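Glycosyl hydrolase (Bacteroides ovatus, PDB 3QC2) belongs to the glycoside hydrolase group of carbohydrate-active proteins and folds as a five-bladed beta-propeller. Local coordinates at residues P12-G17 with G260-Y265; F37-T42 with L115-G120; L133-Y138 with D217-W222; A280-A285 with G317-G322. All coordinates share one frame; numbering follows the deposited sequence.

Contact 1 of 4, residues P12-G17 with G260-Y265; sequences PDWAFG and GIVLLY
V262 meets two aromatic rings, W14 and F16, and reaches both at their edges and near their planes. Its methyl CG2 lies 4.0 Å from CE3 on the benzo side of W14, while CB is 4.0 Å from F16 CE1. One face of the W14 indole is lined from within its own turn by P12 CG, 3.1 Å above the ring plane near the rim, and by A15 CB, also toward the rim. Strand 260-268 belongs to a blade of the five-bladed beta-propeller, and the contact lays the N-terminal loop against the side of that blade. The loop makes a type I turn from P12 to A15, with A15 N donating to P12 O at 3.2 Å. W14 CG stands between its backbone N and carbonyl carbon (chi1 58°), which carries the indole toward the strand. V262 CG1 faces F16 CD1 at 4.1 Å, while CG2 sits between the indole, the turn backbone and the edge of F16. L264, two residues on, adds a looser apolar neighbour, its CD2 lying 4.5 Å from F16 CB. Other strands pack around the contact: L289 of the adjacent strand 283-290 on W14 and V262, and M329 of strand 324-332, outside that sheet, on F16, while W336 meets the F16 ring edge to face. A bound di(hydroxyethyl)ether lies about 4 Å from the F16 side chain. At the turn itself, V262 CG2 comes to 3.8 Å from W14 O.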
loop_
_atom_site.group_PDB
_atom_site.type_symbol
_atom_site.label_atom_id
_atom_site.label_comp_id
_atom_site.label_asym_id
_atom_site.label_seq_id
_atom_site.Cartn_x
_atom_site.Cartn_y
_atom_site.Cartn_z
ATOM N N PRO A 12 3.687 -20.653 7.429
ATOM C CA PRO A 12 2.750 -21.248 8.367
ATOM C C PRO A 12 1.345 -21.291 7.715
ATOM O O PRO A 12 1.078 -20.518 6.765
ATOM C CB PRO A 12 2.787 -20.291 9.555
ATOM C CG PRO A 12 3.189 -18.997 8.988
ATOM C CD PRO A 12 4.107 -19.302 7.849
ATOM N N ASP A 13 0.462 -22.164 8.225
ATOM C CA ASP A 13 -0.887 -22.356 7.625
ATOM C C ASP A 13 -1.829 -21.132 7.659
ATOM O O ASP A 13 -2.864 -21.144 6.997
ATOM C CB ASP A 13 -1.595 -23.599 8.227
ATOM C CG ASP A 13 -1.898 -23.457 9.733
ATOM O OD1 ASP A 13 -1.690 -22.352 10.309
ATOM O OD2 ASP A 13 -2.344 -24.466 10.343
ATOM N N TRP A 14 -1.473 -20.093 8.414
ATOM C CA TRP A 14 -2.311 -18.857 8.477
ATOM C C TRP A 14 -1.944 -17.798 7.414
ATOM O O TRP A 14 -2.755 -16.943 7.082
ATOM C CB TRP A 14 -2.248 -18.227 9.878
ATOM C CG TRP A 14 -0.858 -17.864 10.330
ATOM C CD1 TRP A 14 -0.037 -18.603 11.144
ATOM C CD2 TRP A 14 -0.130 -16.678 10.000
ATOM N NE1 TRP A 14 1.157 -17.944 11.337
ATOM C CE2 TRP A 14 1.124 -16.761 10.644
ATOM C CE3 TRP A 14 -0.414 -15.551 9.231
ATOM C CZ2 TRP A 14 2.083 -15.763 10.535
ATOM C CZ3 TRP A 14 0.539 -14.568 9.121
ATOM C CH2 TRP A 14 1.774 -14.677 9.768
ATOM N N ALA A 15 -0.722 -17.868 6.893
ATOM C CA ALA A 15 -0.223 -16.876 5.926
ATOM C C ALA A 15 -0.703 -17.110 4.486
ATOM O O ALA A 15 -1.043 -18.213 4.112
ATOM C CB ALA A 15 1.322 -16.844 5.965
ATOM N N PHE A 16 -0.726 -16.026 3.703
ATOM C CA PHE A 16 -1.065 -16.076 2.279
ATOM C C PHE A 16 0.215 -16.359 1.518
ATOM O O PHE A 16 1.273 -15.796 1.846
ATOM C CB PHE A 16 -1.622 -14.721 1.789
ATOM C CG PHE A 16 -3.000 -14.392 2.310
ATOM C CD1 PHE A 16 -3.177 -13.920 3.606
ATOM C CD2 PHE A 16 -4.118 -14.526 1.492
ATOM C CE1 PHE A 16 -4.452 -13.607 4.087
ATOM C CE2 PHE A 16 -5.392 -14.211 1.966
ATOM C CZ PHE A 16 -5.557 -13.751 3.263
ATOM N N GLY A 17 0.138 -17.209 0.504
ATOM C CA GLY A 17 1.304 -17.503 -0.324
ATOM C C GLY A 17 1.445 -18.959 -0.715
ATOM O O GLY A 17 0.792 -19.820 -0.147
ATOM N N GLY A 260 -7.389 -15.777 12.109
ATOM C CA GLY A 260 -7.014 -14.453 12.680
ATOM C C GLY A 260 -6.919 -13.349 11.614
ATOM O O GLY A 260 -7.187 -13.586 10.426
ATOM N N ILE A 261 -6.537 -12.146 12.046
ATOM C CA ILE A 261 -6.397 -10.995 11.143
ATOM C C ILE A 261 -4.963 -10.934 10.626
ATOM O O ILE A 261 -4.011 -10.839 11.415
ATOM C CB ILE A 261 -6.732 -9.668 11.854
ATOM C CG1 ILE A 261 -8.178 -9.675 12.352
ATOM C CG2 ILE A 261 -6.501 -8.492 10.927
ATOM C CD1 ILE A 261 -8.529 -8.481 13.221
ATOM N N VAL A 262 -4.807 -10.976 9.302
ATOM C CA VAL A 262 -3.495 -10.938 8.690
ATOM C C VAL A 262 -3.186 -9.577 8.066
ATOM O O VAL A 262 -3.946 -9.073 7.232
ATOM C CB VAL A 262 -3.362 -11.993 7.598
ATOM C CG1 VAL A 262 -1.971 -11.916 6.964
ATOM C CG2 VAL A 262 -3.620 -13.370 8.154
ATOM N N LEU A 263 -2.072 -8.984 8.487
ATOM C CA LEU A 263 -1.578 -7.718 7.915
ATOM C C LEU A 263 -0.336 -8.050 7.089
ATOM O O LEU A 263 0.657 -8.543 7.629
ATOM C CB LEU A 263 -1.200 -6.735 9.018
ATOM C CG LEU A 263 -0.568 -5.378 8.612
ATOM C CD1 LEU A 263 -1.558 -4.483 7.841
ATOM C CD2 LEU A 263 -0.076 -4.672 9.837
ATOM N N LEU A 264 -0.404 -7.815 5.782
ATOM C CA LEU A 264 0.750 -8.032 4.917
ATOM C C LEU A 264 1.434 -6.703 4.920
ATOM O O LEU A 264 0.792 -5.686 4.695
ATOM C CB LEU A 264 0.346 -8.458 3.513
ATOM C CG LEU A 264 -0.474 -9.764 3.456
ATOM C CD1 LEU A 264 -1.914 -9.507 3.842
ATOM C CD2 LEU A 264 -0.406 -10.387 2.076
ATOM N N TYR A 265 2.740 -6.693 5.205
ATOM C CA TYR A 265 3.465 -5.436 5.347
ATOM C C TYR A 265 4.842 -5.443 4.677
ATOM O O TYR A 265 5.313 -6.474 4.180
ATOM C CB TYR A 265 3.587 -5.089 6.849
ATOM C CG TYR A 265 4.525 -5.991 7.646
ATOM C CD1 TYR A 265 4.098 -7.199 8.144
ATOM C CD2 TYR A 265 5.820 -5.599 7.906
ATOM C CE1 TYR A 265 4.955 -8.018 8.891
ATOM C CE2 TYR A 265 6.675 -6.380 8.627
ATOM C CZ TYR A 265 6.245 -7.601 9.124
ATOM O OH TYR A 265 7.114 -8.383 9.847
#

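Contact 2 of 4, residues F37-T42 with L115-G120; sequences FYCPLT and LEWPGG
L41 presses tightly against the W117 indole, whereas T42 meets only the outer rim of that ring from an exposed position. In the tight part, L41 CB stands over the six-membered ring in a CH-pi contact, 3.9 Å from its centroid and just 6° off the normal. The leucine runs antiparallel to the indole, and its CD1, over the same face but nearer the ring fusion, comes to 3.3 Å from W117 CE3. P118 CB backs the opposite face, 3.7 Å above the plane and over the ring's centre, with a cis peptide joining W117 to P118. W117 is the first residue to leave the short helix 113-116, and the segment then runs into strand 120-128, an outermost strand of a four-stranded blade of the beta-propeller; the partner segment comprises strand 37-39, one arm of a small two-stranded hairpin, and the bend after it. P107 packs on both L41 and W117. The indole projects with CG anti to the backbone N (chi1 -172°), sending its far end to C39 and T42. There the contact becomes lateral: the buried C39 SG approaches obliquely, 4.1 Å from W117 CH2, as a sulfur-aromatic contact. The same sulfur accepts a hydrogen bond from T42 N at 3.4 Å, tying the bend together. On the exposed side, T42 OG1 lies near the ring plane, 3.5 Å from W117 CH2.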
loop_
_atom_site.group_PDB
_atom_site.type_symbol
_atom_site.label_atom_id
_atom_site.label_comp_id
_atom_site.label_asym_id
_atom_site.label_seq_id
_atom_site.Cartn_x
_atom_site.Cartn_y
_atom_site.Cartn_z
ATOM N N PHE A 37 -0.745 15.872 -19.436
ATOM C CA PHE A 37 -1.846 16.287 -18.561
ATOM C C PHE A 37 -1.712 17.776 -18.226
ATOM O O PHE A 37 -0.613 18.248 -17.922
ATOM C CB PHE A 37 -1.828 15.435 -17.284
ATOM C CG PHE A 37 -2.580 16.040 -16.117
ATOM C CD1 PHE A 37 -3.965 16.170 -16.149
ATOM C CD2 PHE A 37 -1.900 16.438 -14.971
ATOM C CE1 PHE A 37 -4.659 16.712 -15.058
ATOM C CE2 PHE A 37 -2.590 16.983 -13.875
ATOM C CZ PHE A 37 -3.962 17.119 -13.923
ATOM N N TYR A 38 -2.826 18.518 -18.304
ATOM C CA TYR A 38 -2.815 19.935 -17.944
ATOM C C TYR A 38 -2.988 20.076 -16.426
ATOM O O TYR A 38 -4.111 19.921 -15.889
ATOM C CB TYR A 38 -3.903 20.722 -18.666
ATOM C CG TYR A 38 -3.824 22.213 -18.370
ATOM C CD1 TYR A 38 -2.994 23.047 -19.122
ATOM C CD2 TYR A 38 -4.558 22.782 -17.320
ATOM C CE1 TYR A 38 -2.904 24.415 -18.848
ATOM C CE2 TYR A 38 -4.476 24.150 -17.040
ATOM C CZ TYR A 38 -3.650 24.959 -17.803
ATOM O OH TYR A 38 -3.569 26.302 -17.528
ATOM N N CYS A 39 -1.881 20.357 -15.740
ATOM C CA CYS A 39 -1.891 20.532 -14.294
ATOM C C CYS A 39 -2.455 21.914 -13.954
ATOM O O CYS A 39 -1.873 22.930 -14.345
ATOM C CB CYS A 39 -0.484 20.384 -13.727
ATOM S SG CYS A 39 -0.384 20.637 -11.970
ATOM N N PRO A 40 -3.588 21.957 -13.214
ATOM C CA PRO A 40 -4.227 23.229 -12.869
ATOM C C PRO A 40 -3.387 24.134 -11.945
ATOM O O PRO A 40 -3.599 25.352 -11.930
ATOM C CB PRO A 40 -5.528 22.791 -12.174
ATOM C CG PRO A 40 -5.253 21.442 -11.667
ATOM C CD PRO A 40 -4.280 20.812 -12.596
ATOM N N LEU A 41 -2.456 23.539 -11.185
ATOM C CA LEU A 41 -1.580 24.297 -10.283
ATOM C C LEU A 41 -0.327 24.795 -11.015
ATOM O O LEU A 41 0.118 25.916 -10.787
ATOM C CB LEU A 41 -1.195 23.457 -9.059
ATOM C CG LEU A 41 -2.349 23.075 -8.123
ATOM C CD1 LEU A 41 -1.836 22.239 -6.964
ATOM C CD2 LEU A 41 -3.063 24.322 -7.602
ATOM N N THR A 42 0.237 23.954 -11.893
ATOM C CA THR A 42 1.412 24.346 -12.689
ATOM C C THR A 42 0.997 25.309 -13.830
ATOM O O THR A 42 1.816 26.092 -14.307
ATOM C CB THR A 42 2.117 23.120 -13.311
ATOM O OG1 THR A 42 2.301 22.109 -12.320
ATOM C CG2 THR A 42 3.476 23.510 -13.903
ATOM N N LEU A 115 -1.547 21.182 1.740
ATOM C CA LEU A 115 -1.080 19.886 2.252
ATOM C C LEU A 115 -0.552 18.971 1.154
ATOM O O LEU A 115 0.270 18.093 1.426
ATOM C CB LEU A 115 -2.213 19.166 2.988
ATOM C CG LEU A 115 -2.929 19.934 4.079
ATOM C CD1 LEU A 115 -3.974 19.026 4.754
ATOM C CD2 LEU A 115 -1.940 20.491 5.109
ATOM N N GLU A 116 -1.007 19.192 -0.088
ATOM C CA GLU A 116 -0.657 18.323 -1.219
ATOM C C GLU A 116 0.281 18.906 -2.284
ATOM O O GLU A 116 0.677 18.183 -3.197
ATOM C CB GLU A 116 -1.946 17.852 -1.901
ATOM C CG GLU A 116 -2.832 17.034 -0.976
ATOM C CD GLU A 116 -4.136 16.592 -1.609
ATOM O OE1 GLU A 116 -4.426 16.953 -2.788
ATOM O OE2 GLU A 116 -4.870 15.873 -0.922
ATOM N N TRP A 117 0.635 20.185 -2.189
ATOM C CA TRP A 117 1.510 20.795 -3.202
ATOM C C TRP A 117 2.874 21.148 -2.599
ATOM O O TRP A 117 2.929 21.716 -1.503
ATOM C CB TRP A 117 0.845 22.036 -3.797
ATOM C CG TRP A 117 1.587 22.595 -4.974
ATOM C CD1 TRP A 117 2.330 23.751 -5.017
ATOM C CD2 TRP A 117 1.679 22.011 -6.268
ATOM N NE1 TRP A 117 2.865 23.920 -6.273
ATOM C CE2 TRP A 117 2.486 22.863 -7.059
ATOM C CE3 TRP A 117 1.155 20.841 -6.848
ATOM C CZ2 TRP A 117 2.779 22.586 -8.387
ATOM C CZ3 TRP A 117 1.446 20.570 -8.175
ATOM C CH2 TRP A 117 2.252 21.439 -8.929
ATOM N N PRO A 118 3.993 20.840 -3.320
ATOM C CA PRO A 118 4.135 20.218 -4.644
ATOM C C PRO A 118 4.466 18.699 -4.658
ATOM O O PRO A 118 4.766 18.157 -5.719
ATOM C CB PRO A 118 5.298 21.008 -5.251
ATOM C CG PRO A 118 6.201 21.288 -4.077
ATOM C CD PRO A 118 5.307 21.303 -2.822
ATOM N N GLY A 119 4.409 18.032 -3.508
ATOM C CA GLY A 119 4.716 16.590 -3.442
ATOM C C GLY A 119 3.613 15.715 -4.045
ATOM O O GLY A 119 3.881 14.617 -4.550
ATOM N N GLY A 120 2.372 16.192 -3.967
ATOM C CA GLY A 120 1.245 15.491 -4.536
ATOM C C GLY A 120 0.605 14.482 -3.619
ATOM O O GLY A 120 0.689 14.594 -2.384
#

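Contact 3 of 4, residues L133-Y138 with D217-W222; sequences LYVMMY and DDLIHW
L219 turns CG anti to its carbonyl carbon (chi1 -66°), and V135 places CG2 in the same way, which directs V135 CG2 and L219 CD1 at each other between the two backbones, 4.0 Å apart, with the side chains at about a right angle. M137, a selenomethionine, coils back on itself, all three of its torsions lying near -60°; this brings its selenium to 4.2 Å from W222 NE1, an oblique Met-aromatic contact. V135 and M137 lie on strand 134-141, inside one propeller blade, whereas 217-222 spans the loop from strand 212-216 into strand 222-224 of the neighbouring sheet, so the buried contact joins two blades of the beta-propeller. Y202 and M204 of strand 201-206 back L219, M137 and W222. D218 shapes the turn. Its OD1 accepts a hydrogen bond from I220 N at 2.9 Å from above the carboxylate plane, as an Asx turn, and another from H221 N, both from the same face. OD2 accepts one from H221 ND1 at 2.9 Å, almost straight (172°) and lying in the imidazole plane, which helps hold the ring's rotation. W222 NE1 donates weakly to L219 O, and V135 CG1 lies 4.0 Å from that oxygen.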
loop_
_atom_site.group_PDB
_atom_site.type_symbol
_atom_site.label_atom_id
_atom_site.label_comp_id
_atom_site.label_asym_id
_atom_site.label_seq_id
_atom_site.Cartn_x
_atom_site.Cartn_y
_atom_site.Cartn_z
ATOM N N LEU A 133 -18.894 1.840 -1.522
ATOM C CA LEU A 133 -18.189 3.102 -1.267
ATOM C C LEU A 133 -16.704 2.770 -1.161
ATOM O O LEU A 133 -16.288 2.053 -0.249
ATOM C CB LEU A 133 -18.663 3.786 0.023
ATOM C CG LEU A 133 -17.992 5.151 0.341
ATOM C CD1 LEU A 133 -18.331 6.188 -0.719
ATOM C CD2 LEU A 133 -18.384 5.666 1.727
ATOM N N TYR A 134 -15.914 3.267 -2.109
ATOM C CA TYR A 134 -14.475 3.046 -2.101
ATOM C C TYR A 134 -13.828 4.085 -1.214
ATOM O O TYR A 134 -14.120 5.287 -1.339
ATOM C CB TYR A 134 -13.908 3.101 -3.516
ATOM C CG TYR A 134 -14.399 1.965 -4.362
ATOM C CD1 TYR A 134 -15.561 2.080 -5.111
ATOM C CD2 TYR A 134 -13.723 0.750 -4.389
ATOM C CE1 TYR A 134 -16.031 1.024 -5.881
ATOM C CE2 TYR A 134 -14.191 -0.317 -5.160
ATOM C CZ TYR A 134 -15.343 -0.164 -5.902
ATOM O OH TYR A 134 -15.809 -1.214 -6.664
ATOM N N VAL A 135 -12.973 3.617 -0.292
ATOM C CA VAL A 135 -12.279 4.483 0.641
ATOM C C VAL A 135 -10.773 4.392 0.381
ATOM O O VAL A 135 -10.167 3.304 0.502
ATOM C CB VAL A 135 -12.575 4.082 2.103
ATOM C CG1 VAL A 135 -11.838 5.015 3.091
ATOM C CG2 VAL A 135 -14.085 4.098 2.371
HETATM N N MSE A 136 -10.167 5.531 0.033
HETATM C CA MSE A 136 -8.750 5.589 -0.245
HETATM C C MSE A 136 -7.973 6.231 0.870
HETATM O O MSE A 136 -8.277 7.343 1.283
HETATM C CB MSE A 136 -8.485 6.378 -1.520
HETATM C CG MSE A 136 -6.998 6.715 -1.741
HETATM SE SE MSE A 136 -6.710 7.743 -3.326
HETATM C CE MSE A 136 -7.080 6.380 -4.566
HETATM N N MSE A 137 -6.958 5.520 1.345
HETATM C CA MSE A 137 -6.027 6.032 2.328
HETATM C C MSE A 137 -4.767 6.333 1.537
HETATM O O MSE A 137 -4.210 5.430 0.896
HETATM C CB MSE A 137 -5.725 4.984 3.385
HETATM C CG MSE A 137 -6.943 4.527 4.209
HETATM SE SE MSE A 137 -7.734 5.970 5.253
HETATM C CE MSE A 137 -6.225 6.544 6.180
ATOM N N TYR A 138 -4.322 7.588 1.551
ATOM C CA TYR A 138 -3.111 7.991 0.803
ATOM C C TYR A 138 -2.320 9.028 1.562
ATOM O O TYR A 138 -2.790 9.562 2.569
ATOM C CB TYR A 138 -3.489 8.549 -0.552
ATOM C CG TYR A 138 -4.178 9.901 -0.505
ATOM C CD1 TYR A 138 -5.538 10.006 -0.190
ATOM C CD2 TYR A 138 -3.480 11.071 -0.802
ATOM C CE1 TYR A 138 -6.189 11.255 -0.164
ATOM C CE2 TYR A 138 -4.121 12.339 -0.771
ATOM C CZ TYR A 138 -5.473 12.414 -0.451
ATOM O OH TYR A 138 -6.103 13.621 -0.424
ATOM N N ASP A 217 -15.961 5.785 13.183
ATOM C CA ASP A 217 -17.399 5.538 13.131
ATOM C C ASP A 217 -17.956 5.760 11.723
ATOM O O ASP A 217 -19.011 5.233 11.389
ATOM C CB ASP A 217 -18.127 6.469 14.106
ATOM C CG ASP A 217 -17.828 6.142 15.554
ATOM O OD1 ASP A 217 -18.003 4.962 15.950
ATOM O OD2 ASP A 217 -17.443 7.066 16.308
ATOM N N ASP A 218 -17.226 6.519 10.898
ATOM C CA ASP A 218 -17.695 6.898 9.548
ATOM C C ASP A 218 -16.673 6.702 8.396
ATOM O O ASP A 218 -16.923 7.144 7.280
ATOM C CB ASP A 218 -18.126 8.379 9.585
ATOM C CG ASP A 218 -16.979 9.323 10.020
ATOM O OD1 ASP A 218 -15.802 8.881 10.052
ATOM O OD2 ASP A 218 -17.260 10.498 10.332
ATOM N N LEU A 219 -15.532 6.065 8.674
ATOM C CA LEU A 219 -14.465 5.851 7.653
ATOM C C LEU A 219 -13.717 7.135 7.214
ATOM O O LEU A 219 -12.726 7.041 6.482
ATOM C CB LEU A 219 -15.017 5.104 6.400
ATOM C CG LEU A 219 -15.478 3.667 6.660
ATOM C CD1 LEU A 219 -16.319 3.125 5.522
ATOM C CD2 LEU A 219 -14.268 2.768 6.935
ATOM N N ILE A 220 -14.176 8.312 7.669
ATOM C CA ILE A 220 -13.560 9.603 7.294
ATOM C C ILE A 220 -12.687 10.149 8.418
ATOM O O ILE A 220 -11.520 10.448 8.213
ATOM C CB ILE A 220 -14.636 10.672 6.957
ATOM C CG1 ILE A 220 -15.576 10.164 5.849
ATOM C CG2 ILE A 220 -13.988 11.980 6.565
ATOM C CD1 ILE A 220 -14.865 9.669 4.609
ATOM N N HIS A 221 -13.280 10.288 9.601
ATOM C CA HIS A 221 -12.574 10.809 10.777
ATOM C C HIS A 221 -12.059 9.646 11.617
ATOM O O HIS A 221 -12.841 8.897 12.201
ATOM C CB HIS A 221 -13.503 11.692 11.598
ATOM C CG HIS A 221 -14.109 12.818 10.815
ATOM N ND1 HIS A 221 -15.335 12.716 10.191
ATOM C CD2 HIS A 221 -13.654 14.066 10.547
ATOM C CE1 HIS A 221 -15.611 13.855 9.579
ATOM N NE2 HIS A 221 -14.607 14.691 9.778
ATOM N N TRP A 222 -10.738 9.501 11.667
ATOM C CA TRP A 222 -10.104 8.401 12.399
ATOM C C TRP A 222 -9.494 8.863 13.696
ATOM O O TRP A 222 -8.993 9.984 13.797
ATOM C CB TRP A 222 -9.044 7.723 11.525
ATOM C CG TRP A 222 -9.632 6.996 10.388
ATOM C CD1 TRP A 222 -10.015 7.523 9.183
ATOM C CD2 TRP A 222 -9.928 5.603 10.329
ATOM N NE1 TRP A 222 -10.535 6.541 8.379
ATOM C CE2 TRP A 222 -10.494 5.350 9.051
ATOM C CE3 TRP A 222 -9.783 4.539 11.232
ATOM C CZ2 TRP A 222 -10.911 4.059 8.645
ATOM C CZ3 TRP A 222 -10.200 3.240 10.827
ATOM C CH2 TRP A 222 -10.755 3.024 9.545
#

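Contact 4 of 4, residues A280-A285 with G317-G322; sequences ANVYAA and GQYVDG
G322 N donates to Y319 O at 3.0 Å and closes a type I turn, both ends of which touch V282. V282 packs its branch against the second end: CB lies 3.8 Å from G322 O, and CG1 and CG2 are at nearly the same range, so the carbonyl oxygen is hemmed in by three aliphatic carbons. CG1 also serves the first end, reaching Y319 CD1 at 4.1 Å. With CG1 anti to the carbonyl carbon (chi1 -68°), this methyl lies between G322 O and the tyrosine ring. The valine and tyrosine side chains run side by side with opposite headings, and the methyl comes to the tyrosine ring obliquely. One face of that ring is partly lined by Q318 CG from the same loop, 3.9 Å above the plane near the rim. From G322 the chain passes straight into T323, whose OG1 accepts a hydrogen bond from Y283 N; T323 also packs on V282, and F325 meets the Y283 ring edge to face. The turn therefore lies where the loop entering strand 324-332 meets the start of strand 283-290, a loop-to-strand junction between successive blades of the five-bladed beta-propeller.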
loop_
_atom_site.group_PDB
_atom_site.type_symbol
_atom_site.label_atom_id
_atom_site.label_comp_id
_atom_site.label_asym_id
_atom_site.label_seq_id
_atom_site.Cartn_x
_atom_site.Cartn_y
_atom_site.Cartn_z
ATOM N N ALA A 280 20.653 -4.202 2.088
ATOM C CA ALA A 280 20.489 -3.138 3.039
ATOM C C ALA A 280 19.638 -2.008 2.470
ATOM O O ALA A 280 19.701 -1.714 1.279
ATOM C CB ALA A 280 21.865 -2.601 3.460
ATOM N N ASN A 281 18.819 -1.401 3.332
ATOM C CA ASN A 281 18.004 -0.237 2.966
ATOM C C ASN A 281 17.003 -0.449 1.832
ATOM O O ASN A 281 16.724 0.480 1.048
ATOM C CB ASN A 281 18.926 0.959 2.627
ATOM C CG ASN A 281 19.826 1.335 3.768
ATOM O OD1 ASN A 281 19.398 1.359 4.930
ATOM N ND2 ASN A 281 21.076 1.648 3.457
ATOM N N VAL A 282 16.459 -1.655 1.738
ATOM C CA VAL A 282 15.436 -1.958 0.725
ATOM C C VAL A 282 14.329 -2.775 1.353
ATOM O O VAL A 282 14.475 -3.284 2.477
ATOM C CB VAL A 282 16.017 -2.663 -0.474
ATOM C CG1 VAL A 282 16.945 -1.700 -1.241
ATOM C CG2 VAL A 282 16.734 -3.882 -0.049
ATOM N N TYR A 283 13.225 -2.902 0.626
ATOM C CA TYR A 283 12.043 -3.565 1.135
ATOM C C TYR A 283 11.836 -4.991 0.664
ATOM O O TYR A 283 12.098 -5.325 -0.489
ATOM C CB TYR A 283 10.794 -2.771 0.745
ATOM C CG TYR A 283 10.656 -1.410 1.390
ATOM C CD1 TYR A 283 10.044 -1.265 2.623
ATOM C CD2 TYR A 283 11.102 -0.279 0.753
ATOM C CE1 TYR A 283 9.893 -0.020 3.206
ATOM C CE2 TYR A 283 10.963 0.975 1.330
ATOM C CZ TYR A 283 10.355 1.095 2.552
ATOM O OH TYR A 283 10.214 2.331 3.117
ATOM N N ALA A 284 11.336 -5.810 1.586
ATOM C CA ALA A 284 10.929 -7.184 1.326
ATOM C C ALA A 284 9.649 -7.372 2.155
ATOM O O ALA A 284 9.529 -6.827 3.264
ATOM C CB ALA A 284 11.994 -8.166 1.712
ATOM N N ALA A 285 8.703 -8.126 1.608
ATOM C CA ALA A 285 7.385 -8.267 2.190
ATOM C C ALA A 285 7.255 -9.336 3.260
ATOM O O ALA A 285 7.759 -10.448 3.116
ATOM C CB ALA A 285 6.352 -8.510 1.072
ATOM N N GLY A 317 19.150 0.363 -12.182
ATOM C CA GLY A 317 20.510 0.891 -12.003
ATOM C C GLY A 317 20.623 1.555 -10.620
ATOM O O GLY A 317 21.685 1.557 -10.009
ATOM N N GLN A 318 19.500 2.113 -10.151
ATOM C CA GLN A 318 19.402 2.762 -8.848
ATOM C C GLN A 318 19.433 1.693 -7.713
ATOM O O GLN A 318 20.135 1.865 -6.700
ATOM C CB GLN A 318 18.094 3.586 -8.784
ATOM C CG GLN A 318 17.925 4.477 -7.532
ATOM C CD GLN A 318 16.544 5.195 -7.484
ATOM O OE1 GLN A 318 15.604 4.848 -8.234
ATOM N NE2 GLN A 318 16.425 6.184 -6.596
ATOM N N TYR A 319 18.656 0.608 -7.895
ATOM C CA TYR A 319 18.615 -0.507 -6.941
ATOM C C TYR A 319 19.082 -1.776 -7.650
ATOM O O TYR A 319 18.264 -2.535 -8.208
ATOM C CB TYR A 319 17.209 -0.708 -6.380
ATOM C CG TYR A 319 16.621 0.515 -5.717
ATOM C CD1 TYR A 319 17.019 0.897 -4.433
ATOM C CD2 TYR A 319 15.647 1.282 -6.366
ATOM C CE1 TYR A 319 16.470 2.021 -3.817
ATOM C CE2 TYR A 319 15.093 2.402 -5.765
ATOM C CZ TYR A 319 15.501 2.772 -4.495
ATOM O OH TYR A 319 14.947 3.878 -3.903
ATOM N N VAL A 320 20.401 -2.002 -7.622
ATOM C CA VAL A 320 21.038 -3.164 -8.285
ATOM C C VAL A 320 20.452 -4.512 -7.866
ATOM O O VAL A 320 20.270 -5.400 -8.705
ATOM C CB VAL A 320 22.579 -3.172 -8.039
ATOM C CG1 VAL A 320 23.210 -4.510 -8.500
ATOM C CG2 VAL A 320 23.219 -2.005 -8.744
ATOM N N ASP A 321 20.163 -4.654 -6.570
ATOM C CA ASP A 321 19.596 -5.903 -6.019
ATOM C C ASP A 321 18.075 -5.815 -5.842
ATOM O O ASP A 321 17.465 -6.692 -5.235
ATOM C CB ASP A 321 20.282 -6.250 -4.698
ATOM C CG ASP A 321 21.776 -6.468 -4.865
ATOM O OD1 ASP A 321 22.170 -7.165 -5.829
ATOM O OD2 ASP A 321 22.555 -5.948 -4.029
ATOM N N GLY A 322 17.484 -4.736 -6.360
ATOM C CA GLY A 322 16.050 -4.542 -6.344
ATOM C C GLY A 322 15.385 -4.227 -5.025
ATOM O O GLY A 322 16.002 -4.289 -3.955
#

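Overall arrangement
Near the N terminus, segment 12-17 meets strand 260-268, closing a long loop as contact 1, and that loop encloses contacts 2 and 3. Those two follow one another: contact 2 ties the hairpin at 37-39 to the entry of the blade that begins with strand 120-128, and contact 3 joins the same blade to the next sheet. They are linked by E116 and Y138, whose OE2 and OH probably share a hydrogen bond. Contact 4 comes after contact 1 has closed; it closes a short loop between strand 283-290, the neighbour of 260-268 in one sheet, and the loop leading into strand 324-332. Contacts 1 and 2 lie on opposite sides of the chain's centre, their centres about 38 Å apart.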